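Local coordinates for TCR alpha chain (Gallus gallus, PDB 6LIR), which pairs with the TCR beta chain to form the chicken alpha-beta T-cell receptor, which probably recognises peptide antigen presented by MHC molecules, at residues E155-T158 against K162-A165; V54-G59 against R76-D81; C131-Y136 against L141-V146; P6-E9 against G15-I18. One frame throughout, in Å; residues are numbered along the deposited sequence.

Contact 1 of 4, residues E155-T158 against K162-A165; sequences EVAT and KHEA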
loop_
_atom_site.group_PDB
_atom_site.type_symbol
_atom_site.label_atom_id
_atom_site.label_comp_id
_atom_site.label_asym_id
_atom_site.label_seq_id
_atom_site.Cartn_x
_atom_site.Cartn_y
_atom_site.Cartn_z
ATOM N N GLU A 155 -6.554 10.506 -9.728
ATOM C CA GLU A 155 -6.969 10.842 -11.081
ATOM C C GLU A 155 -8.486 10.898 -11.104
ATOM O O GLU A 155 -9.150 10.001 -10.574
ATOM C CB GLU A 155 -6.464 9.814 -12.098
ATOM C CG GLU A 155 -4.956 9.740 -12.237
ATOM C CD GLU A 155 -4.526 8.728 -13.283
ATOM O OE1 GLU A 155 -3.781 9.109 -14.212
ATOM O OE2 GLU A 155 -4.935 7.553 -13.177
ATOM N N VAL A 156 -9.033 11.934 -11.730
ATOM C CA VAL A 156 -10.472 12.112 -11.866
ATOM C C VAL A 156 -10.812 12.184 -13.348
ATOM O O VAL A 156 -10.108 12.840 -14.121
ATOM C CB VAL A 156 -10.970 13.365 -11.119
ATOM C CG1 VAL A 156 -12.485 13.507 -11.254
ATOM C CG2 VAL A 156 -10.574 13.289 -9.654
ATOM N N ALA A 157 -11.889 11.511 -13.744
ATOM C CA ALA A 157 -12.310 11.469 -15.145
ATOM C C ALA A 157 -13.202 12.671 -15.448
ATOM O O ALA A 157 -14.360 12.717 -15.029
ATOM C CB ALA A 157 -13.024 10.153 -15.441
ATOM N N THR A 158 -12.652 13.664 -16.156
ATOM C CA THR A 158 -13.369 14.878 -16.537
ATOM C C THR A 158 -13.820 14.820 -18.004
ATOM O O THR A 158 -13.553 13.855 -18.727
ATOM C CB THR A 158 -12.510 16.119 -16.278
ATOM O OG1 THR A 158 -11.398 16.137 -17.184
ATOM C CG2 THR A 158 -11.996 16.124 -14.843
ATOM N N LYS A 162 -9.648 12.610 -20.356
ATOM C CA LYS A 162 -10.159 11.375 -19.768
ATOM C C LYS A 162 -9.734 11.216 -18.308
ATOM O O LYS A 162 -10.574 10.957 -17.445
ATOM C CB LYS A 162 -9.789 10.147 -20.599
ATOM C CG LYS A 162 -8.520 10.178 -21.407
ATOM C CD LYS A 162 -8.431 8.876 -22.195
ATOM C CE LYS A 162 -8.827 7.688 -21.312
ATOM N NZ LYS A 162 -8.794 6.378 -22.018
ATOM N N HIS A 163 -8.439 11.331 -18.003
ATOM C CA HIS A 163 -7.996 11.240 -16.607
ATOM C C HIS A 163 -6.956 12.317 -16.306
ATOM O O HIS A 163 -5.786 12.175 -16.674
ATOM C CB HIS A 163 -7.444 9.852 -16.316
ATOM C CG HIS A 163 -8.495 8.790 -16.244
ATOM N ND1 HIS A 163 -8.535 7.724 -17.117
ATOM C CD2 HIS A 163 -9.543 8.628 -15.402
ATOM C CE1 HIS A 163 -9.563 6.950 -16.815
ATOM N NE2 HIS A 163 -10.190 7.476 -15.778
ATOM N N GLU A 164 -7.378 13.382 -15.622
ATOM C CA GLU A 164 -6.447 14.359 -15.073
ATOM C C GLU A 164 -5.980 13.934 -13.688
ATOM O O GLU A 164 -6.740 13.361 -12.903
ATOM C CB GLU A 164 -7.074 15.750 -14.968
ATOM C CG GLU A 164 -8.168 16.057 -15.957
ATOM C CD GLU A 164 -8.886 17.350 -15.619
ATOM O OE1 GLU A 164 -8.587 17.936 -14.556
ATOM O OE2 GLU A 164 -9.741 17.783 -16.416
ATOM N N ALA A 165 -4.734 14.271 -13.376
ATOM C CA ALA A 165 -4.135 13.955 -12.091
ATOM C C ALA A 165 -4.011 15.217 -11.249
ATOM O O ALA A 165 -3.824 16.320 -11.770
ATOM C CB ALA A 165 -2.758 13.303 -12.263
#
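K162 meets A157 at the turn end of a beta hairpin, where strands 150-156 and 164-174 of the immunoglobulin-like constant domain are joined by a short turn. Its carbonyl O lies 2.9 Å from A157 CA, with 147° at the hydrogen, a CA-H...O contact that marks where regular pairing gives way to the turn. At H163 the imidazole lies alongside A157, and its CD2 comes 3.8 Å from A157 CB, obliquely to the ring. E164 takes part through both backbone and side chain. It forms the antiparallel hydrogen-bonded pair with V156: V156 N donates to E164 O over 2.9 Å, while E164 N donates to V156 O over a longer 3.2 Å. Its extended side chain then turns toward the loop and crosses T158 at about a right angle. One carboxylate oxygen, OE1, forms a salt bridge with K136 of the TCR beta chain; the other, OE2, faces T158. N161 O is a second acceptor near the T158 hydroxyl, whose one proton must be shared or alternate. A165 sits opposite E155 in the non-hydrogen-bonded pair, 4.3 Å between CA A165 and CA E155, and its CB lies 4.2 Å from E155 CG on the same sheet face. With chi1 68° setting T158 OG1 between its backbone N and carbonyl carbon, the modelled T158 OG1 to E164 OE2 distance is 2.5 Å, very short and doubtful in detail.

Contact 2 of 4, residues V54-G59 against R76-D81; sequences VPDPEG and RPRLGD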
loop_
_atom_site.group_PDB
_atom_site.type_symbol
_atom_site.label_atom_id
_atom_site.label_comp_id
_atom_site.label_asym_id
_atom_site.label_seq_id
_atom_site.Cartn_x
_atom_site.Cartn_y
_atom_site.Cartn_z
ATOM N N VAL A 54 10.100 -6.667 -21.355
ATOM C CA VAL A 54 9.107 -6.811 -20.298
ATOM C C VAL A 54 7.780 -6.356 -20.858
ATOM O O VAL A 54 7.673 -5.224 -21.349
ATOM C CB VAL A 54 9.464 -5.966 -19.059
ATOM C CG1 VAL A 54 8.436 -6.154 -17.955
ATOM C CG2 VAL A 54 10.879 -6.252 -18.594
ATOM N N PRO A 55 6.729 -7.176 -20.803
ATOM C CA PRO A 55 5.421 -6.726 -21.318
ATOM C C PRO A 55 4.822 -5.588 -20.514
ATOM O O PRO A 55 4.395 -4.578 -21.079
ATOM C CB PRO A 55 4.566 -8.010 -21.258
ATOM C CG PRO A 55 5.311 -8.945 -20.336
ATOM C CD PRO A 55 6.750 -8.618 -20.479
ATOM N N ASP A 56 4.807 -5.724 -19.195
ATOM C CA ASP A 56 4.114 -4.781 -18.332
ATOM C C ASP A 56 4.805 -4.734 -16.974
ATOM O O ASP A 56 4.883 -5.761 -16.286
ATOM C CB ASP A 56 2.643 -5.189 -18.201
ATOM C CG ASP A 56 1.832 -4.228 -17.348
ATOM O OD1 ASP A 56 2.176 -3.029 -17.281
ATOM O OD2 ASP A 56 0.835 -4.676 -16.744
ATOM N N PRO A 57 5.365 -3.583 -16.567
ATOM C CA PRO A 57 5.384 -2.307 -17.286
ATOM C C PRO A 57 6.406 -2.326 -18.411
ATOM O O PRO A 57 7.484 -2.898 -18.240
ATOM C CB PRO A 57 5.780 -1.303 -16.202
ATOM C CG PRO A 57 6.639 -2.101 -15.271
ATOM C CD PRO A 57 6.050 -3.489 -15.265
ATOM N N GLU A 58 6.017 -1.783 -19.565
ATOM C CA GLU A 58 6.871 -1.724 -20.745
ATOM C C GLU A 58 8.308 -1.366 -20.380
ATOM O O GLU A 58 8.559 -0.391 -19.666
ATOM C CB GLU A 58 6.304 -0.696 -21.732
ATOM C CG GLU A 58 6.959 -0.704 -23.103
ATOM C CD GLU A 58 6.478 0.440 -23.987
ATOM O OE1 GLU A 58 7.331 1.154 -24.555
ATOM O OE2 GLU A 58 5.249 0.624 -24.114
ATOM N N GLY A 59 9.245 -2.165 -20.863
ATOM C CA GLY A 59 10.646 -1.894 -20.592
ATOM C C GLY A 59 11.502 -3.108 -20.916
ATOM O O GLY A 59 11.134 -3.939 -21.746
ATOM N N ARG A 76 8.274 3.664 -19.957
ATOM C CA ARG A 76 7.207 4.660 -20.011
ATOM C C ARG A 76 6.381 4.669 -18.737
ATOM O O ARG A 76 5.175 4.385 -18.788
ATOM C CB ARG A 76 6.278 4.446 -21.203
ATOM C CG ARG A 76 6.607 5.391 -22.340
ATOM C CD ARG A 76 5.794 5.092 -23.585
ATOM N NE ARG A 76 6.604 5.259 -24.780
ATOM C CZ ARG A 76 7.295 4.275 -25.344
ATOM N NH1 ARG A 76 7.264 3.054 -24.815
ATOM N NH2 ARG A 76 8.020 4.510 -26.423
ATOM N N PRO A 77 6.986 4.939 -17.584
ATOM C CA PRO A 77 6.257 4.796 -16.322
ATOM C C PRO A 77 5.043 5.706 -16.258
ATOM O O PRO A 77 5.105 6.882 -16.609
ATOM C CB PRO A 77 7.300 5.187 -15.265
ATOM C CG PRO A 77 8.630 5.216 -15.994
ATOM C CD PRO A 77 8.264 5.632 -17.384
ATOM N N ARG A 78 3.932 5.142 -15.802
ATOM C CA ARG A 78 2.729 5.904 -15.516
ATOM C C ARG A 78 2.416 5.797 -14.030
ATOM O O ARG A 78 3.052 5.040 -13.288
ATOM C CB ARG A 78 1.546 5.415 -16.357
ATOM C CG ARG A 78 1.670 5.701 -17.850
ATOM C CD ARG A 78 0.898 4.681 -18.680
ATOM N NE ARG A 78 1.323 3.309 -18.400
ATOM C CZ ARG A 78 0.657 2.463 -17.620
ATOM N NH1 ARG A 78 1.117 1.237 -17.417
ATOM N NH2 ARG A 78 -0.472 2.848 -17.037
ATOM N N LEU A 79 1.414 6.569 -13.600
ATOM C CA LEU A 79 1.068 6.622 -12.183
ATOM C C LEU A 79 0.789 5.232 -11.627
ATOM O O LEU A 79 1.153 4.924 -10.485
ATOM C CB LEU A 79 -0.144 7.536 -11.984
ATOM C CG LEU A 79 -0.640 7.764 -10.555
ATOM C CD1 LEU A 79 0.493 8.235 -9.654
ATOM C CD2 LEU A 79 -1.782 8.771 -10.552
ATOM N N GLY A 80 0.197 4.361 -12.440
ATOM C CA GLY A 80 -0.090 3.003 -12.013
ATOM C C GLY A 80 1.138 2.135 -11.816
ATOM O O GLY A 80 1.009 1.039 -11.264
ATOM N N ASP A 81 2.312 2.594 -12.246
ATOM C CA ASP A 81 3.550 1.839 -12.095
ATOM C C ASP A 81 4.279 2.157 -10.796
ATOM O O ASP A 81 5.348 1.588 -10.545
ATOM C CB ASP A 81 4.476 2.108 -13.284
ATOM C CG ASP A 81 3.886 1.631 -14.592
ATOM O OD1 ASP A 81 3.391 0.483 -14.632
ATOM O OD2 ASP A 81 3.901 2.401 -15.574
HETATM O O HOH W 1 7.170 1.620 -18.491
#
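D56 faces R78 across two neighbouring loops of the V-set domain, the first between strands 51-54 and 59-63, the second between strands 69-74 and 84-90. The charges attract only loosely: D56 OD1 stands 4.4 Å from R78 NH1, beyond salt-bridge range, although it lies near the guanidinium plane at the edge. P57, which follows a cis peptide bond, makes the closer approach. Its CB packs 3.4 Å from D81 OD1, and the two side chains run past each other in opposite directions. E58 adds a water bridge: one water donates to E58 O and accepts from R76 N, at 2.7 Å from each of these atoms. The E58 side chain also extends toward R76, with CG anti to the backbone N (chi1 -170°), but the modelled carboxylate and guanidinium are too close together, so their pairing is doubtful in detail. Behind P57, D81 is held at both oxygens. OD2 accepts the backbone N of R78 over 2.8 Å at a nearly straight 174°, and OD1 pairs with R34, the aspartate-arginine salt bridge familiar from V domains. D81 O also receives the hydroxyl of Y85, as in a tyrosine corner. With a bond to R78 N and a charge partner in R34, the buried carboxylate of D81 is probably kept ionised, while P57 contributes an apolar wall that needs no polar partner.

Contact 3 of 4, residues C131-Y136 against L141-V146; sequences CLITDY and LDLSSV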
loop_
_atom_site.group_PDB
_atom_site.type_symbol
_atom_site.label_atom_id
_atom_site.label_comp_id
_atom_site.label_asym_id
_atom_site.label_seq_id
_atom_site.Cartn_x
_atom_site.Cartn_y
_atom_site.Cartn_z
ATOM N N CYS A 131 -8.407 20.105 6.801
ATOM C CA CYS A 131 -7.829 21.050 5.857
ATOM C C CYS A 131 -7.437 20.319 4.585
ATOM O O CYS A 131 -6.680 19.348 4.632
ATOM C CB CYS A 131 -6.630 21.771 6.470
ATOM S SG CYS A 131 -5.958 23.177 5.545
ATOM N N LEU A 132 -7.937 20.795 3.452
ATOM C CA LEU A 132 -7.662 20.173 2.165
ATOM C C LEU A 132 -6.896 21.137 1.264
ATOM O O LEU A 132 -7.389 22.224 0.947
ATOM C CB LEU A 132 -8.973 19.745 1.510
ATOM C CG LEU A 132 -8.901 19.145 0.106
ATOM C CD1 LEU A 132 -8.172 17.797 0.065
ATOM C CD2 LEU A 132 -10.292 19.024 -0.509
ATOM N N ILE A 133 -5.703 20.725 0.838
ATOM C CA ILE A 133 -4.907 21.449 -0.148
ATOM C C ILE A 133 -4.906 20.650 -1.445
ATOM O O ILE A 133 -4.521 19.474 -1.452
ATOM C CB ILE A 133 -3.472 21.699 0.353
ATOM C CG1 ILE A 133 -3.490 22.350 1.738
ATOM C CG2 ILE A 133 -2.714 22.574 -0.635
ATOM C CD1 ILE A 133 -3.283 21.368 2.881
ATOM N N THR A 134 -5.310 21.288 -2.543
ATOM C CA THR A 134 -5.486 20.589 -3.809
ATOM C C THR A 134 -4.713 21.264 -4.935
ATOM O O THR A 134 -4.300 22.422 -4.832
ATOM C CB THR A 134 -6.966 20.520 -4.220
ATOM O OG1 THR A 134 -7.395 21.808 -4.682
ATOM C CG2 THR A 134 -7.829 20.112 -3.054
ATOM N N ASP A 135 -4.569 20.511 -6.032
ATOM C CA ASP A 135 -4.092 21.014 -7.325
ATOM C C ASP A 135 -2.836 21.877 -7.202
ATOM O O ASP A 135 -2.701 22.922 -7.846
ATOM C CB ASP A 135 -5.212 21.767 -8.039
ATOM C CG ASP A 135 -6.510 20.981 -8.056
ATOM O OD1 ASP A 135 -6.547 19.911 -8.699
ATOM O OD2 ASP A 135 -7.485 21.419 -7.406
ATOM N N TYR A 136 -1.899 21.424 -6.383
ATOM C CA TYR A 136 -0.639 22.115 -6.158
ATOM C C TYR A 136 0.504 21.343 -6.805
ATOM O O TYR A 136 0.335 20.223 -7.300
ATOM C CB TYR A 136 -0.374 22.283 -4.657
ATOM C CG TYR A 136 -0.337 20.972 -3.899
ATOM C CD1 TYR A 136 0.852 20.262 -3.753
ATOM C CD2 TYR A 136 -1.489 20.443 -3.335
ATOM C CE1 TYR A 136 0.888 19.061 -3.060
ATOM C CE2 TYR A 136 -1.464 19.245 -2.641
ATOM C CZ TYR A 136 -0.275 18.558 -2.505
ATOM O OH TYR A 136 -0.253 17.366 -1.815
ATOM N N LEU A 141 4.872 23.516 -2.737
ATOM C CA LEU A 141 3.954 23.707 -1.626
ATOM C C LEU A 141 4.719 23.691 -0.313
ATOM O O LEU A 141 5.602 22.856 -0.098
ATOM C CB LEU A 141 2.872 22.626 -1.619
ATOM C CG LEU A 141 1.829 22.765 -0.507
ATOM C CD1 LEU A 141 0.794 23.826 -0.858
ATOM C CD2 LEU A 141 1.157 21.426 -0.215
ATOM N N ASP A 142 4.368 24.617 0.574
ATOM C CA ASP A 142 5.018 24.740 1.873
ATOM C C ASP A 142 3.997 24.421 2.954
ATOM O O ASP A 142 3.080 25.210 3.209
ATOM C CB ASP A 142 5.617 26.130 2.076
ATOM C CG ASP A 142 6.431 26.224 3.353
ATOM O OD1 ASP A 142 7.410 25.460 3.489
ATOM O OD2 ASP A 142 6.087 27.053 4.223
ATOM N N LEU A 143 4.178 23.278 3.595
ATOM C CA LEU A 143 3.386 22.848 4.737
ATOM C C LEU A 143 4.324 22.654 5.917
ATOM O O LEU A 143 4.248 21.675 6.663
ATOM C CB LEU A 143 2.597 21.578 4.424
ATOM C CG LEU A 143 1.131 21.599 4.866
ATOM C CD1 LEU A 143 0.496 22.951 4.578
ATOM C CD2 LEU A 143 0.341 20.489 4.188
ATOM N N SER A 144 5.236 23.622 6.059
ATOM C CA SER A 144 6.268 23.582 7.089
ATOM C C SER A 144 5.665 23.556 8.484
ATOM O O SER A 144 6.161 22.852 9.369
ATOM C CB SER A 144 7.190 24.791 6.941
ATOM O OG SER A 144 6.422 25.959 6.706
ATOM N N SER A 145 4.593 24.299 8.695
ATOM C CA SER A 145 4.007 24.416 10.019
ATOM C C SER A 145 3.112 23.242 10.406
ATOM O O SER A 145 2.370 23.347 11.388
ATOM C CB SER A 145 3.206 25.713 10.082
ATOM O OG SER A 145 2.228 25.645 11.098
ATOM N N VAL A 146 3.141 22.136 9.670
ATOM C CA VAL A 146 2.347 20.963 10.017
ATOM C C VAL A 146 3.211 19.726 9.827
ATOM O O VAL A 146 3.832 19.549 8.773
ATOM C CB VAL A 146 1.052 20.832 9.187
ATOM C CG1 VAL A 146 0.025 19.954 9.913
ATOM C CG2 VAL A 146 0.444 22.186 8.881
#
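L141 sets its forked end against the Y136 ring and I133, a bump seated in the angle between the two residues. CD2 settles on the Y136 ring, 3.7 Å from the ring centroid and 12° off its normal, which places this CH-pi contact over the middle of the face. The other prong, CD1, lies beside I133 CG2 at 3.7 Å. L143 continues the row: its CD2 meets I133 CD1 tip to tip at 4.0 Å, so I133 offers one branch to each leucine. Y136 can serve as a platform because its CG stands between the backbone N and the carbonyl carbon (chi1 58°), folding the ring back toward strand 128-134 until I133 O and T134 N lie at its edge, in plane. These side chains join strands 128-134 and 141-142, one from each sheet of the constant domain, near the C131-C180 disulfide, with the leucines partly exposed and A182 of strand 181-184 touching both. Because the touching groups across the contact are hydrocarbon, cohesion here rests on dispersion and exclusion of water; the Y136 hydroxyl makes its polar bonds beyond the contact, to S169 and E151, which probably restrain the far end of the ring.

Contact 4 of 4, residues P6-E9 against G15-I18; sequences PSAE and GINI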
loop_
_atom_site.group_PDB
_atom_site.type_symbol
_atom_site.label_atom_id
_atom_site.label_comp_id
_atom_site.label_asym_id
_atom_site.label_seq_id
_atom_site.Cartn_x
_atom_site.Cartn_y
_atom_site.Cartn_z
ATOM N N PRO A 6 16.763 2.071 -1.860
ATOM C CA PRO A 6 15.478 2.064 -1.136
ATOM C C PRO A 6 14.337 2.711 -1.904
ATOM O O PRO A 6 13.192 2.248 -1.810
ATOM C CB PRO A 6 15.806 2.822 0.160
ATOM C CG PRO A 6 17.028 3.624 -0.158
ATOM C CD PRO A 6 17.813 2.795 -1.124
ATOM N N SER A 7 14.605 3.782 -2.647
ATOM C CA SER A 7 13.534 4.483 -3.336
ATOM C C SER A 7 14.040 5.059 -4.648
ATOM O O SER A 7 15.242 5.260 -4.848
ATOM C CB SER A 7 12.943 5.594 -2.460
ATOM O OG SER A 7 13.953 6.476 -2.015
ATOM N N ALA A 8 13.092 5.326 -5.541
ATOM C CA ALA A 8 13.362 5.961 -6.822
ATOM C C ALA A 8 12.163 6.821 -7.186
ATOM O O ALA A 8 11.038 6.570 -6.742
ATOM C CB ALA A 8 13.639 4.930 -7.921
ATOM N N GLU A 9 12.405 7.836 -8.009
ATOM C CA GLU A 9 11.334 8.730 -8.415
ATOM C C GLU A 9 11.553 9.168 -9.853
ATOM O O GLU A 9 12.686 9.327 -10.313
ATOM C CB GLU A 9 11.246 9.959 -7.491
ATOM C CG GLU A 9 12.412 10.928 -7.637
ATOM C CD GLU A 9 12.247 12.187 -6.802
ATOM O OE1 GLU A 9 13.006 12.355 -5.823
ATOM O OE2 GLU A 9 11.365 13.009 -7.128
ATOM N N GLY A 15 11.465 7.543 -18.528
ATOM C CA GLY A 15 11.967 6.236 -18.142
ATOM C C GLY A 15 12.892 6.291 -16.940
ATOM O O GLY A 15 13.532 7.303 -16.653
ATOM N N ILE A 16 12.974 5.165 -16.229
ATOM C CA ILE A 16 13.836 5.083 -15.055
ATOM C C ILE A 16 14.395 3.671 -14.927
ATOM O O ILE A 16 13.725 2.678 -15.233
ATOM C CB ILE A 16 13.094 5.506 -13.769
ATOM C CG1 ILE A 16 14.087 5.636 -12.607
ATOM C CG2 ILE A 16 11.967 4.529 -13.440
ATOM C CD1 ILE A 16 13.508 6.250 -11.357
ATOM N N ASN A 17 15.635 3.607 -14.457
ATOM C CA ASN A 17 16.381 2.374 -14.267
ATOM C C ASN A 17 16.358 1.981 -12.794
ATOM O O ASN A 17 16.636 2.810 -11.921
ATOM C CB ASN A 17 17.821 2.551 -14.747
ATOM C CG ASN A 17 18.508 1.234 -15.033
ATOM O OD1 ASN A 17 17.942 0.350 -15.678
ATOM N ND2 ASN A 17 19.735 1.094 -14.552
ATOM N N ILE A 18 16.041 0.722 -12.517
ATOM C CA ILE A 18 16.042 0.207 -11.152
ATOM C C ILE A 18 17.114 -0.877 -11.093
ATOM O O ILE A 18 17.015 -1.900 -11.782
ATOM C CB ILE A 18 14.669 -0.337 -10.735
ATOM C CG1 ILE A 18 13.593 0.737 -10.918
ATOM C CG2 ILE A 18 14.688 -0.800 -9.281
ATOM C CD1 ILE A 18 12.230 0.315 -10.415
#
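Strand 7-11, an edge strand of the V-set beta sandwich, meets strand 16-21 of the opposing sheet here, just across the turn that links the two. I16 and A8 point at each other, and I16 CD1 reaches 3.7 Å from A8 CB. The isoleucine arrives as a straight rod: CG1 is anti to the backbone N (chi1 -170°) and CD1 continues the extension (chi2 171°), so the terminal methyl does the touching while CG1 stays 4.8 Å from A8 CB. The same CD1 lies 3.4 Å from E9 O. It comes from beside that carbonyl, at roughly 103° to the C=O bond at the oxygen, so the methyl packs against the flank of the peptide group. The backbones themselves are too far apart to pair as strands, with A8 CA 7.7 Å from I18 CA and E9 CA 8.0 Å from I16 CA. The joint is small, burying 119 Å² in all, and made by the I16 methyl; E9 CB points away from it. Each partner takes its backbone bonds from elsewhere: A8 from R104 and S106 of strand 97-108, alongside which 7-11 runs parallel, and I16 from L74 of the antiparallel strand 69-74. L105 of strand 97-108 touches both A8 and I16, so the contact sits beside that strand, at the place where the two sheets of the sandwich face each other.

The four contacts divide between the two immunoglobulin-like domains of the chain. Along the sequence they run in series: contact 4, contact 2, contact 3, contact 1. Contacts 4 and 2 belong to the V-set domain, their centres 12 Å apart, and they touch where P77 packs on G15 and I16. Contacts 3 and 1 lie in the constant domain, 21 Å between centres, and share the sheet in which strands 128-134 and 164-174 are neighbours. Across the junction, E155 CG of contact 1 packs 3.7 Å from L79 CD2 of contact 2, although the centres are 19 Å apart. The variable and constant domains thus touch at, among other places, E155 and L79.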